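Local coordinates for mobilization protein A (PDB 2NS6), which nicks one strand of plasmid DNA at the origin of transfer as the relaxase of conjugative mobilization and locally unwinds the DNA, at residues A[19-24]-A[121-126]; A[43-48]-A[94-99]; A[70-75]-A[157-162]; A[88-93]-A[170-175]. One frame throughout, in Å; residues are numbered along the deposited sequence.

Contact 1: residues A[19-24]-A[121-126]; sequences RAKADY and HLMISE. With MN (manganese (II) ion), chain B.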
loop_
_atom_site.group_PDB
_atom_site.type_symbol
_atom_site.label_atom_id
_atom_site.label_comp_id
_atom_site.label_asym_id
_atom_site.label_seq_id
_atom_site.Cartn_x
_atom_site.Cartn_y
_atom_site.Cartn_z
ATOM N N ARG A 19 1.422 0.637 -12.135
ATOM C CA ARG A 19 0.089 0.595 -12.717
ATOM C C ARG A 19 -0.378 -0.836 -12.923
ATOM O O ARG A 19 -1.502 -1.181 -12.567
ATOM C CB ARG A 19 0.045 1.353 -14.049
ATOM C CG ARG A 19 -1.323 1.301 -14.755
ATOM C CD ARG A 19 -2.462 1.773 -13.853
ATOM N NE ARG A 19 -3.768 1.345 -14.358
ATOM C CZ ARG A 19 -4.373 1.862 -15.424
ATOM N NH1 ARG A 19 -3.802 2.844 -16.111
ATOM N NH2 ARG A 19 -5.544 1.385 -15.815
ATOM N N ALA A 20 0.481 -1.672 -13.492
ATOM C CA ALA A 20 0.115 -3.068 -13.729
ATOM C C ALA A 20 -0.181 -3.765 -12.400
ATOM O O ALA A 20 -1.171 -4.485 -12.281
ATOM C CB ALA A 20 1.241 -3.790 -14.475
ATOM N N LYS A 21 0.667 -3.544 -11.399
ATOM C CA LYS A 21 0.459 -4.159 -10.091
ATOM C C LYS A 21 -0.859 -3.710 -9.449
ATOM O O LYS A 21 -1.609 -4.534 -8.918
ATOM C CB LYS A 21 1.640 -3.840 -9.167
ATOM C CG LYS A 21 1.433 -4.254 -7.714
ATOM C CD LYS A 21 1.343 -5.761 -7.553
ATOM C CE LYS A 21 2.706 -6.402 -7.758
ATOM N NZ LYS A 21 2.690 -7.865 -7.480
ATOM N N ALA A 22 -1.148 -2.411 -9.499
ATOM C CA ALA A 22 -2.394 -1.897 -8.923
ATOM C C ALA A 22 -3.615 -2.498 -9.624
ATOM O O ALA A 22 -4.573 -2.925 -8.971
ATOM C CB ALA A 22 -2.431 -0.367 -9.018
ATOM N N ASP A 23 -3.583 -2.542 -10.954
ATOM C CA ASP A 23 -4.706 -3.102 -11.699
ATOM C C ASP A 23 -4.911 -4.582 -11.419
ATOM O O ASP A 23 -6.046 -5.052 -11.331
ATOM C CB ASP A 23 -4.517 -2.872 -13.198
ATOM C CG ASP A 23 -4.997 -1.496 -13.636
ATOM O OD1 ASP A 23 -5.103 -0.605 -12.769
ATOM O OD2 ASP A 23 -5.262 -1.308 -14.842
ATOM N N TYR A 24 -3.815 -5.313 -11.267
ATOM C CA TYR A 24 -3.905 -6.737 -10.995
ATOM C C TYR A 24 -4.515 -7.026 -9.619
ATOM O O TYR A 24 -5.539 -7.714 -9.529
ATOM C CB TYR A 24 -2.524 -7.379 -11.109
ATOM C CG TYR A 24 -2.540 -8.886 -10.965
ATOM C CD1 TYR A 24 -3.194 -9.691 -11.895
ATOM C CD2 TYR A 24 -1.897 -9.503 -9.896
ATOM C CE1 TYR A 24 -3.204 -11.082 -11.763
ATOM C CE2 TYR A 24 -1.900 -10.885 -9.754
ATOM C CZ TYR A 24 -2.553 -11.667 -10.691
ATOM O OH TYR A 24 -2.543 -13.031 -10.553
ATOM N N HIS A 121 -2.928 -7.619 -0.210
ATOM C CA HIS A 121 -1.789 -7.085 -0.958
ATOM C C HIS A 121 -1.812 -5.585 -0.677
ATOM O O HIS A 121 -2.853 -4.950 -0.798
ATOM C CB HIS A 121 -1.948 -7.331 -2.462
ATOM C CG HIS A 121 -1.787 -8.764 -2.864
ATOM N ND1 HIS A 121 -0.571 -9.308 -3.215
ATOM C CD2 HIS A 121 -2.692 -9.767 -2.968
ATOM C CE1 HIS A 121 -0.734 -10.584 -3.521
ATOM N NE2 HIS A 121 -2.011 -10.886 -3.379
ATOM N N LEU A 122 -0.676 -5.020 -0.294
ATOM C CA LEU A 122 -0.638 -3.599 0.014
ATOM C C LEU A 122 0.601 -2.943 -0.572
ATOM O O LEU A 122 1.726 -3.321 -0.250
ATOM C CB LEU A 122 -0.694 -3.410 1.540
ATOM C CG LEU A 122 -0.662 -2.053 2.257
ATOM C CD1 LEU A 122 0.742 -1.798 2.712
ATOM C CD2 LEU A 122 -1.194 -0.926 1.398
ATOM N N MET A 123 0.396 -1.981 -1.464
ATOM C CA MET A 123 1.530 -1.287 -2.047
ATOM C C MET A 123 1.606 0.105 -1.458
ATOM O O MET A 123 0.613 0.835 -1.395
ATOM C CB MET A 123 1.448 -1.269 -3.582
ATOM C CG MET A 123 0.081 -1.054 -4.175
ATOM S SD MET A 123 -0.047 -1.596 -5.941
ATOM C CE MET A 123 0.973 -0.345 -6.794
ATOM N N ILE A 124 2.802 0.441 -0.990
ATOM C CA ILE A 124 3.074 1.719 -0.349
ATOM C C ILE A 124 4.074 2.548 -1.121
ATOM O O ILE A 124 5.164 2.076 -1.452
ATOM C CB ILE A 124 3.661 1.502 1.043
ATOM C CG1 ILE A 124 2.808 0.489 1.805
ATOM C CG2 ILE A 124 3.749 2.824 1.785
ATOM C CD1 ILE A 124 3.315 0.218 3.198
ATOM N N SER A 125 3.694 3.788 -1.410
ATOM C CA SER A 125 4.565 4.718 -2.121
ATOM C C SER A 125 5.389 5.422 -1.051
ATOM O O SER A 125 4.836 5.964 -0.090
ATOM C CB SER A 125 3.727 5.748 -2.880
ATOM O OG SER A 125 4.537 6.816 -3.336
ATOM N N GLU A 126 6.705 5.418 -1.215
ATOM C CA GLU A 126 7.586 6.046 -0.242
ATOM C C GLU A 126 7.772 7.539 -0.464
ATOM O O GLU A 126 8.898 8.037 -0.510
ATOM C CB GLU A 126 8.938 5.333 -0.231
ATOM C CG GLU A 126 8.876 3.954 0.402
ATOM C CD GLU A 126 10.054 3.091 0.003
ATOM O OE1 GLU A 126 10.733 2.554 0.899
ATOM O OE2 GLU A 126 10.291 2.955 -1.213
HETATM MN MN MN B . -3.549 -12.545 -4.148
HETATM O O HOH W 1 -4.879 -14.339 -4.944
#
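K21 and A22, on helix 18-26, rest over M123 of strand 117-124, and the backbones come closest where the CA atoms of A22 and M123 stand 7.9 Å apart. That spacing is bridged mainly by the M123 side chain, which rises from the sheet toward the helix. Its CG sits between the backbone N and the carbonyl carbon (chi1 39°), and the thioether bends at chi3, with SD 3.5 Å from K21 CG and 3.8 Å from A22 CA. The terminal CE lies 4.1 Å from A22 CB. K21 and M123 run past one another in opposite directions, with K21 CG against the sulfur. W57 of helix 53-63 also packs on A22 and M123. The lysine bends at chi2 and chi3, and its NZ makes a salt bridge with E73 on the neighbouring strand 71-77. Two residues along the strand from M123, H121 binds manganese through NE2 at 2.4 Å, together with H111, H119 and a water. Y24, the residue expected to form the covalent 5'-phospho-DNA intermediate, lies two residues after A22. Apolar packing around one sulfur thus joins two elements whose tyrosine and histidine-bound metal are consistent with a relaxase active site.

Contact 2: residues A[43-48]-A[94-99]; sequences SGHMPE and FAQHLT. With MN (manganese (II) ion), chain C; MN (manganese (II) ion), chain D.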
loop_
_atom_site.group_PDB
_atom_site.type_symbol
_atom_site.label_atom_id
_atom_site.label_comp_id
_atom_site.label_asym_id
_atom_site.label_seq_id
_atom_site.Cartn_x
_atom_site.Cartn_y
_atom_site.Cartn_z
ATOM N N SER A 43 -7.586 2.807 -1.157
ATOM C CA SER A 43 -6.322 3.532 -1.238
ATOM C C SER A 43 -6.497 4.704 -0.288
ATOM O O SER A 43 -7.606 4.957 0.182
ATOM C CB SER A 43 -6.056 4.045 -2.663
ATOM O OG SER A 43 -5.918 2.974 -3.581
ATOM N N GLY A 44 -5.411 5.404 0.015
ATOM C CA GLY A 44 -5.509 6.545 0.909
ATOM C C GLY A 44 -4.332 7.481 0.720
ATOM O O GLY A 44 -3.403 7.169 -0.026
ATOM N N HIS A 45 -4.374 8.635 1.381
ATOM C CA HIS A 45 -3.291 9.609 1.309
ATOM C C HIS A 45 -2.910 10.079 -0.092
ATOM O O HIS A 45 -1.786 10.533 -0.298
ATOM C CB HIS A 45 -2.046 9.034 1.981
ATOM C CG HIS A 45 -2.292 8.537 3.370
ATOM N ND1 HIS A 45 -1.689 7.406 3.868
ATOM C CD2 HIS A 45 -3.100 9.000 4.352
ATOM C CE1 HIS A 45 -2.119 7.185 5.099
ATOM N NE2 HIS A 45 -2.975 8.136 5.415
ATOM N N MET A 46 -3.832 9.981 -1.049
ATOM C CA MET A 46 -3.548 10.410 -2.418
ATOM C C MET A 46 -3.550 11.934 -2.573
ATOM O O MET A 46 -4.443 12.621 -2.075
ATOM C CB MET A 46 -4.575 9.812 -3.385
ATOM C CG MET A 46 -4.455 8.327 -3.597
ATOM S SD MET A 46 -2.849 7.855 -4.279
ATOM C CE MET A 46 -2.908 6.077 -4.074
ATOM N N PRO A 47 -2.542 12.482 -3.272
ATOM C CA PRO A 47 -2.446 13.929 -3.486
ATOM C C PRO A 47 -3.566 14.414 -4.393
ATOM O O PRO A 47 -4.146 13.637 -5.163
ATOM C CB PRO A 47 -1.053 14.104 -4.101
ATOM C CG PRO A 47 -0.829 12.813 -4.807
ATOM C CD PRO A 47 -1.371 11.791 -3.829
ATOM N N GLU A 48 -3.868 15.702 -4.299
ATOM C CA GLU A 48 -4.948 16.306 -5.072
ATOM C C GLU A 48 -4.963 16.026 -6.582
ATOM O O GLU A 48 -6.035 15.882 -7.158
ATOM C CB GLU A 48 -4.973 17.818 -4.808
ATOM C CG GLU A 48 -5.999 18.612 -5.625
ATOM C CD GLU A 48 -7.426 18.091 -5.480
ATOM O OE1 GLU A 48 -7.920 17.965 -4.335
ATOM O OE2 GLU A 48 -8.054 17.818 -6.528
ATOM N N PHE A 94 -4.258 -1.836 9.729
ATOM C CA PHE A 94 -2.828 -2.082 9.608
ATOM C C PHE A 94 -2.187 -1.182 8.532
ATOM O O PHE A 94 -1.049 -0.749 8.685
ATOM C CB PHE A 94 -2.566 -3.571 9.329
ATOM C CG PHE A 94 -1.106 -3.960 9.370
ATOM C CD1 PHE A 94 -0.336 -3.776 10.522
ATOM C CD2 PHE A 94 -0.500 -4.510 8.250
ATOM C CE1 PHE A 94 1.014 -4.144 10.547
ATOM C CE2 PHE A 94 0.845 -4.880 8.266
ATOM C CZ PHE A 94 1.603 -4.695 9.415
ATOM N N ALA A 95 -2.916 -0.883 7.459
ATOM C CA ALA A 95 -2.374 -0.011 6.419
ATOM C C ALA A 95 -2.064 1.367 7.014
ATOM O O ALA A 95 -1.021 1.967 6.734
ATOM C CB ALA A 95 -3.366 0.126 5.271
ATOM N N GLN A 96 -2.986 1.868 7.828
ATOM C CA GLN A 96 -2.809 3.160 8.476
ATOM C C GLN A 96 -1.586 3.098 9.377
ATOM O O GLN A 96 -0.805 4.042 9.449
ATOM C CB GLN A 96 -4.037 3.504 9.326
ATOM C CG GLN A 96 -5.193 4.014 8.516
ATOM C CD GLN A 96 -4.747 5.114 7.571
ATOM O OE1 GLN A 96 -4.144 6.114 7.996
ATOM N NE2 GLN A 96 -5.018 4.931 6.289
ATOM N N HIS A 97 -1.431 1.978 10.070
ATOM C CA HIS A 97 -0.308 1.809 10.964
ATOM C C HIS A 97 1.019 2.026 10.250
ATOM O O HIS A 97 1.931 2.614 10.809
ATOM C CB HIS A 97 -0.317 0.416 11.587
ATOM C CG HIS A 97 0.791 0.199 12.572
ATOM N ND1 HIS A 97 0.763 0.715 13.849
ATOM C CD2 HIS A 97 1.988 -0.417 12.440
ATOM C CE1 HIS A 97 1.897 0.430 14.462
ATOM N NE2 HIS A 97 2.659 -0.255 13.628
ATOM N N LEU A 98 1.122 1.560 9.011
ATOM C CA LEU A 98 2.356 1.697 8.252
ATOM C C LEU A 98 2.499 2.984 7.420
ATOM O O LEU A 98 3.614 3.381 7.097
ATOM C CB LEU A 98 2.521 0.481 7.326
ATOM C CG LEU A 98 2.604 -0.915 7.970
ATOM C CD1 LEU A 98 2.729 -1.996 6.888
ATOM C CD2 LEU A 98 3.801 -0.974 8.903
ATOM N N THR A 99 1.388 3.647 7.102
ATOM C CA THR A 99 1.406 4.839 6.242
ATOM C C THR A 99 0.765 6.098 6.834
ATOM O O THR A 99 0.825 7.175 6.230
ATOM C CB THR A 99 0.617 4.564 4.973
ATOM O OG1 THR A 99 -0.770 4.469 5.316
ATOM C CG2 THR A 99 1.061 3.240 4.332
HETATM MN MN MN C . -4.280 8.667 7.347
HETATM MN MN MN D . -1.420 1.000 14.946
HETATM O O HOH W 2 -2.696 9.411 9.132
#
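H45 carries its imidazole toward helix 84-99 with CG anti to the carbonyl carbon (chi1 -53°), while Q96, with CG likewise anti to the carbonyl carbon, bends at chi2 (-49°) to bring its amide end back toward that ring. The two side chains meet at a manganese ion, bound by H45 NE2 at 2.4 Å and by Q96 OE1 at 2.6 Å, with a water as a further ligand. H45 NE2 and Q96 OE1 remain 3.5 Å apart; the metal, not a hydrogen bond, joins them. The amide oxygen lies at the ring edge near its plane, yet the amide and imidazole planes are turned 69° from each other. T99, at the end of the helix, approaches another part of the same edge, placing OG1 3.0 Å from H45 CE1. That hydroxyl donates to A95 O at 2.9 Å, from above the carbonyl plane, and the same carbonyl also accepts from T99 N. H45 ND1 is hydrogen-bonded to L104 O, so both ring nitrogens have partners and the rotation of the imidazole is fixed. A second manganese is held by H97 ND1 at 2.5 Å on another side of the helix. The H45-Q96 ion lies apart from the three-histidine site of H111, H119 and H121; its coordination bonds link the residue just after edge strand 38-44 to the last turns of helix 84-99.

Contact 3: residues A[70-75]-A[157-162]; sequences LFKEVE and EALKPK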
loop_
_atom_site.group_PDB
_atom_site.type_symbol
_atom_site.label_atom_id
_atom_site.label_comp_id
_atom_site.label_asym_id
_atom_site.label_seq_id
_atom_site.Cartn_x
_atom_site.Cartn_y
_atom_site.Cartn_z
ATOM N N LEU A 70 9.475 2.552 -6.931
ATOM C CA LEU A 70 8.086 2.822 -7.291
ATOM C C LEU A 70 7.125 2.556 -6.130
ATOM O O LEU A 70 6.158 3.297 -5.930
ATOM C CB LEU A 70 7.681 1.970 -8.499
ATOM C CG LEU A 70 8.413 2.283 -9.814
ATOM C CD1 LEU A 70 8.161 1.165 -10.799
ATOM C CD2 LEU A 70 7.930 3.629 -10.383
ATOM N N PHE A 71 7.398 1.502 -5.366
ATOM C CA PHE A 71 6.553 1.159 -4.229
ATOM C C PHE A 71 7.111 -0.033 -3.456
ATOM O O PHE A 71 7.948 -0.778 -3.956
ATOM C CB PHE A 71 5.128 0.846 -4.707
ATOM C CG PHE A 71 5.052 -0.327 -5.632
ATOM C CD1 PHE A 71 5.000 -1.624 -5.128
ATOM C CD2 PHE A 71 5.090 -0.144 -7.008
ATOM C CE1 PHE A 71 4.989 -2.719 -5.982
ATOM C CE2 PHE A 71 5.079 -1.232 -7.874
ATOM C CZ PHE A 71 5.031 -2.524 -7.362
ATOM N N LYS A 72 6.636 -0.185 -2.226
ATOM C CA LYS A 72 7.020 -1.276 -1.343
ATOM C C LYS A 72 5.762 -2.131 -1.216
ATOM O O LYS A 72 4.749 -1.693 -0.658
ATOM C CB LYS A 72 7.415 -0.725 0.028
ATOM C CG LYS A 72 7.877 -1.767 1.052
ATOM C CD LYS A 72 9.211 -2.381 0.669
ATOM C CE LYS A 72 9.746 -3.300 1.756
ATOM N NZ LYS A 72 10.216 -2.539 2.953
ATOM N N GLU A 73 5.826 -3.344 -1.747
ATOM C CA GLU A 73 4.697 -4.264 -1.710
ATOM C C GLU A 73 4.754 -5.151 -0.479
ATOM O O GLU A 73 5.758 -5.815 -0.224
ATOM C CB GLU A 73 4.700 -5.134 -2.963
ATOM C CG GLU A 73 3.693 -6.277 -2.944
ATOM C CD GLU A 73 3.587 -6.957 -4.293
ATOM O OE1 GLU A 73 4.638 -7.359 -4.835
ATOM O OE2 GLU A 73 2.452 -7.085 -4.807
ATOM N N VAL A 74 3.672 -5.164 0.282
ATOM C CA VAL A 74 3.605 -5.981 1.481
ATOM C C VAL A 74 2.460 -6.980 1.322
ATOM O O VAL A 74 1.402 -6.636 0.790
ATOM C CB VAL A 74 3.355 -5.117 2.735
ATOM C CG1 VAL A 74 3.373 -5.991 3.979
ATOM C CG2 VAL A 74 4.414 -4.029 2.844
ATOM N N GLU A 75 2.683 -8.214 1.769
ATOM C CA GLU A 75 1.658 -9.257 1.684
ATOM C C GLU A 75 1.504 -9.971 3.018
ATOM O O GLU A 75 2.491 -10.402 3.619
ATOM C CB GLU A 75 2.002 -10.292 0.610
ATOM C CG GLU A 75 0.811 -11.180 0.251
ATOM C CD GLU A 75 1.114 -12.172 -0.860
ATOM O OE1 GLU A 75 1.830 -11.805 -1.815
ATOM O OE2 GLU A 75 0.616 -13.315 -0.783
ATOM N N GLU A 157 12.519 7.341 4.504
ATOM C CA GLU A 157 13.477 6.260 4.677
ATOM C C GLU A 157 12.958 5.243 5.689
ATOM O O GLU A 157 13.616 4.240 5.953
ATOM C CB GLU A 157 14.812 6.810 5.188
ATOM C CG GLU A 157 15.361 8.004 4.411
ATOM C CD GLU A 157 15.553 7.711 2.948
ATOM O OE1 GLU A 157 16.242 6.723 2.622
ATOM O OE2 GLU A 157 15.017 8.475 2.115
ATOM N N ALA A 158 11.778 5.499 6.242
ATOM C CA ALA A 158 11.193 4.629 7.258
ATOM C C ALA A 158 11.022 3.154 6.903
ATOM O O ALA A 158 10.975 2.303 7.795
ATOM C CB ALA A 158 9.848 5.206 7.714
ATOM N N LEU A 159 10.918 2.841 5.617
ATOM C CA LEU A 159 10.742 1.451 5.197
ATOM C C LEU A 159 12.034 0.726 4.806
ATOM O O LEU A 159 11.982 -0.430 4.388
ATOM C CB LEU A 159 9.765 1.384 4.023
ATOM C CG LEU A 159 8.256 1.479 4.294
ATOM C CD1 LEU A 159 7.941 2.521 5.350
ATOM C CD2 LEU A 159 7.557 1.778 2.988
ATOM N N LYS A 160 13.181 1.388 4.943
ATOM C CA LYS A 160 14.461 0.783 4.569
ATOM C C LYS A 160 15.242 0.068 5.685
ATOM O O LYS A 160 15.988 -0.862 5.410
ATOM C CB LYS A 160 15.382 1.835 3.920
ATOM C CG LYS A 160 14.911 2.383 2.559
ATOM C CD LYS A 160 15.917 3.374 1.961
ATOM C CE LYS A 160 15.378 4.043 0.696
ATOM N NZ LYS A 160 16.289 5.113 0.140
ATOM N N PRO A 161 15.098 0.500 6.951
ATOM C CA PRO A 161 15.841 -0.172 8.025
ATOM C C PRO A 161 15.727 -1.697 7.973
ATOM O O PRO A 161 14.719 -2.241 7.520
ATOM C CB PRO A 161 15.222 0.411 9.289
ATOM C CG PRO A 161 14.887 1.811 8.869
ATOM C CD PRO A 161 14.276 1.594 7.495
ATOM N N LYS A 162 16.776 -2.370 8.435
ATOM C CA LYS A 162 16.839 -3.826 8.460
ATOM C C LYS A 162 15.836 -4.416 9.438
ATOM O O LYS A 162 15.249 -5.471 9.186
ATOM C CB LYS A 162 18.245 -4.272 8.834
#
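K72 of strand 71-77 and L159 in the loop ahead of helix 164-181 carry this contact, their CA atoms 8.0 Å apart. The close part combines apolar packing with one near polar approach: L159 CD2 lies 3.9 Å from K72 CB and 4.1 Å from K72 CG, while the two side chains pass in opposite directions. With CG anti to the backbone N (chi1 -179°) and bends at chi2 and chi4, the lysine folds beside the leucine and brings NZ to 3.1 Å from L159 O. W164 of helix 164-181 packs on both residues, and the K72 side chain also touches A7 and T9 of strand 5-10, so the pair is buried. The outer side differs sharply. In the type I turn closed by K160 N to E157 O at 3.1 Å, E157, A158 and K160 are exposed, while L159 points inward to the strand. There K160 NZ forms a salt bridge with E157 OE1 at 3.0 Å, the lysine nitrogen lying on the syn side, 17° out of the carboxylate plane. Leucine-to-methylene packing seats the loop on the face of the sheet covered by helix 164-181, while charge pairing stays at the surface.

Contact 4: residues A[88-93]-A[170-175]; sequences KALASE and EAWADH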
loop_
_atom_site.group_PDB
_atom_site.type_symbol
_atom_site.label_atom_id
_atom_site.label_comp_id
_atom_site.label_asym_id
_atom_site.label_seq_id
_atom_site.Cartn_x
_atom_site.Cartn_y
_atom_site.Cartn_z
ATOM N N LYS A 88 -11.853 -6.444 6.754
ATOM C CA LYS A 88 -11.724 -5.121 6.145
ATOM C C LYS A 88 -11.202 -4.100 7.152
ATOM O O LYS A 88 -10.292 -3.339 6.845
ATOM C CB LYS A 88 -13.069 -4.627 5.605
ATOM C CG LYS A 88 -13.601 -5.402 4.413
ATOM C CD LYS A 88 -14.962 -4.860 4.004
ATOM C CE LYS A 88 -15.500 -5.607 2.809
ATOM N NZ LYS A 88 -16.755 -5.007 2.293
ATOM N N ALA A 89 -11.783 -4.076 8.348
ATOM C CA ALA A 89 -11.340 -3.128 9.363
ATOM C C ALA A 89 -9.889 -3.386 9.740
ATOM O O ALA A 89 -9.097 -2.449 9.852
ATOM C CB ALA A 89 -12.241 -3.215 10.607
ATOM N N LEU A 90 -9.536 -4.653 9.934
ATOM C CA LEU A 90 -8.166 -5.018 10.311
ATOM C C LEU A 90 -7.116 -4.594 9.277
ATOM O O LEU A 90 -6.093 -4.003 9.636
ATOM C CB LEU A 90 -8.067 -6.534 10.549
ATOM C CG LEU A 90 -6.670 -7.110 10.789
ATOM C CD1 LEU A 90 -6.037 -6.467 12.013
ATOM C CD2 LEU A 90 -6.761 -8.620 10.975
ATOM N N ALA A 91 -7.372 -4.898 8.005
ATOM C CA ALA A 91 -6.455 -4.550 6.920
ATOM C C ALA A 91 -6.269 -3.037 6.817
ATOM O O ALA A 91 -5.139 -2.548 6.710
ATOM C CB ALA A 91 -6.979 -5.101 5.585
ATOM N N SER A 92 -7.384 -2.306 6.854
ATOM C CA SER A 92 -7.349 -0.846 6.781
ATOM C C SER A 92 -6.542 -0.338 7.959
ATOM O O SER A 92 -5.660 0.513 7.817
ATOM C CB SER A 92 -8.758 -0.260 6.877
ATOM O OG SER A 92 -9.620 -0.820 5.908
ATOM N N GLU A 93 -6.865 -0.873 9.130
ATOM C CA GLU A 93 -6.190 -0.491 10.357
ATOM C C GLU A 93 -4.684 -0.682 10.235
ATOM O O GLU A 93 -3.911 0.212 10.587
ATOM C CB GLU A 93 -6.729 -1.320 11.526
ATOM C CG GLU A 93 -6.219 -0.892 12.895
ATOM C CD GLU A 93 -6.497 -1.940 13.965
ATOM O OE1 GLU A 93 -5.965 -3.064 13.839
ATOM O OE2 GLU A 93 -7.238 -1.643 14.919
ATOM N N GLU A 170 5.866 -8.057 13.853
ATOM C CA GLU A 170 5.413 -7.989 15.238
ATOM C C GLU A 170 4.200 -7.072 15.321
ATOM O O GLU A 170 3.281 -7.303 16.107
ATOM C CB GLU A 170 6.516 -7.444 16.144
ATOM C CG GLU A 170 6.119 -7.414 17.613
ATOM C CD GLU A 170 7.165 -6.768 18.495
ATOM O OE1 GLU A 170 6.983 -6.780 19.732
ATOM O OE2 GLU A 170 8.166 -6.244 17.957
ATOM N N ALA A 171 4.206 -6.022 14.505
ATOM C CA ALA A 171 3.098 -5.076 14.480
ATOM C C ALA A 171 1.860 -5.765 13.913
ATOM O O ALA A 171 0.765 -5.643 14.465
ATOM C CB ALA A 171 3.467 -3.859 13.643
ATOM N N TRP A 172 2.032 -6.499 12.818
ATOM C CA TRP A 172 0.912 -7.206 12.204
ATOM C C TRP A 172 0.319 -8.193 13.205
ATOM O O TRP A 172 -0.904 -8.279 13.353
ATOM C CB TRP A 172 1.367 -7.949 10.942
ATOM C CG TRP A 172 0.311 -8.851 10.337
ATOM C CD1 TRP A 172 0.458 -10.166 10.012
ATOM C CD2 TRP A 172 -1.049 -8.513 10.016
ATOM N NE1 TRP A 172 -0.720 -10.674 9.518
ATOM C CE2 TRP A 172 -1.664 -9.682 9.509
ATOM C CE3 TRP A 172 -1.807 -7.339 10.112
ATOM C CZ2 TRP A 172 -3.003 -9.715 9.094
ATOM C CZ3 TRP A 172 -3.145 -7.369 9.700
ATOM C CH2 TRP A 172 -3.727 -8.554 9.198
ATOM N N ALA A 173 1.192 -8.925 13.898
ATOM C CA ALA A 173 0.760 -9.910 14.893
ATOM C C ALA A 173 -0.113 -9.260 15.965
ATOM O O ALA A 173 -1.208 -9.734 16.260
ATOM C CB ALA A 173 1.979 -10.561 15.538
ATOM N N ASP A 174 0.393 -8.175 16.544
ATOM C CA ASP A 174 -0.304 -7.417 17.579
ATOM C C ASP A 174 -1.672 -6.963 17.066
ATOM O O ASP A 174 -2.648 -6.919 17.819
ATOM C CB ASP A 174 0.565 -6.212 17.981
ATOM C CG ASP A 174 -0.138 -5.243 18.935
ATOM O OD1 ASP A 174 -0.569 -5.665 20.031
ATOM O OD2 ASP A 174 -0.241 -4.044 18.583
ATOM N N HIS A 175 -1.743 -6.642 15.776
ATOM C CA HIS A 175 -2.988 -6.193 15.163
ATOM C C HIS A 175 -3.958 -7.351 14.952
ATOM O O HIS A 175 -5.107 -7.289 15.386
ATOM C CB HIS A 175 -2.689 -5.488 13.831
ATOM C CG HIS A 175 -2.301 -4.052 13.989
ATOM N ND1 HIS A 175 -3.211 -3.021 13.886
ATOM C CD2 HIS A 175 -1.117 -3.477 14.314
ATOM C CE1 HIS A 175 -2.606 -1.873 14.142
ATOM N NE2 HIS A 175 -1.336 -2.124 14.404
#
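The imidazole of H175 receives E93 at its edge: E93 OE1 and CG both lie near the ring plane, and H175 ND1 donates to E93 OE1 at 2.8 Å with an N-H...O angle of 159°. The carboxylate is turned 73° from the imidazole, so the donor reaches OE1 from above the carboxylate plane while the acceptor stays close to the plane of the ring. E93 gets there on an extended chain, with CG anti to its backbone N. The indole of W172 is met obliquely by L90, whose CD2 lies 3.5 Å from W172 CH2 and whose CG is 3.6 Å from the same carbon. The two side chains cross at about a right angle. The other leucine methyl, CD1, turns to H175, 3.6 Å from its backbone O and 3.9 Å from its CB. F94 of helix 84-99 meets both rings, edge-to-face with that of H175. Helices 84-99 and 164-181 run nearly antiparallel here, their local axes 150° apart and 10.8 Å distant at closest approach. R178 forms a salt bridge with E93 OE1, giving that oxygen two partners and probably stabilising its negative charge. The histidine-carboxylate bond and the leucine-tryptophan contact are thus among the contacts that join the two helices, a polar bond and apolar packing lying next to each other, with H175 taking part in both.

How the contacts relate
From the N terminus, helix 18-26 pairs with strand 117-124 only after 96 residues, where contact 1 closes the loop. Contact 2 is nested inside that loop, joining the end of edge strand 38-44 to helix 84-99. Contact 3 begins on strand 71-77 and closes at the loop before helix 164-181, so it crosses contacts 1 and 2. Contact 4 also crosses the other three, pairing helix 84-99 with helix 164-181. Contacts 1 to 3 all reach the five-stranded antiparallel sheet; strands 71-77 and 117-124 are neighbours in it, linking contacts 1 and 3 directly. Contacts 2 and 4 share helix 84-99, where F94 and H97 touch segment 170-175.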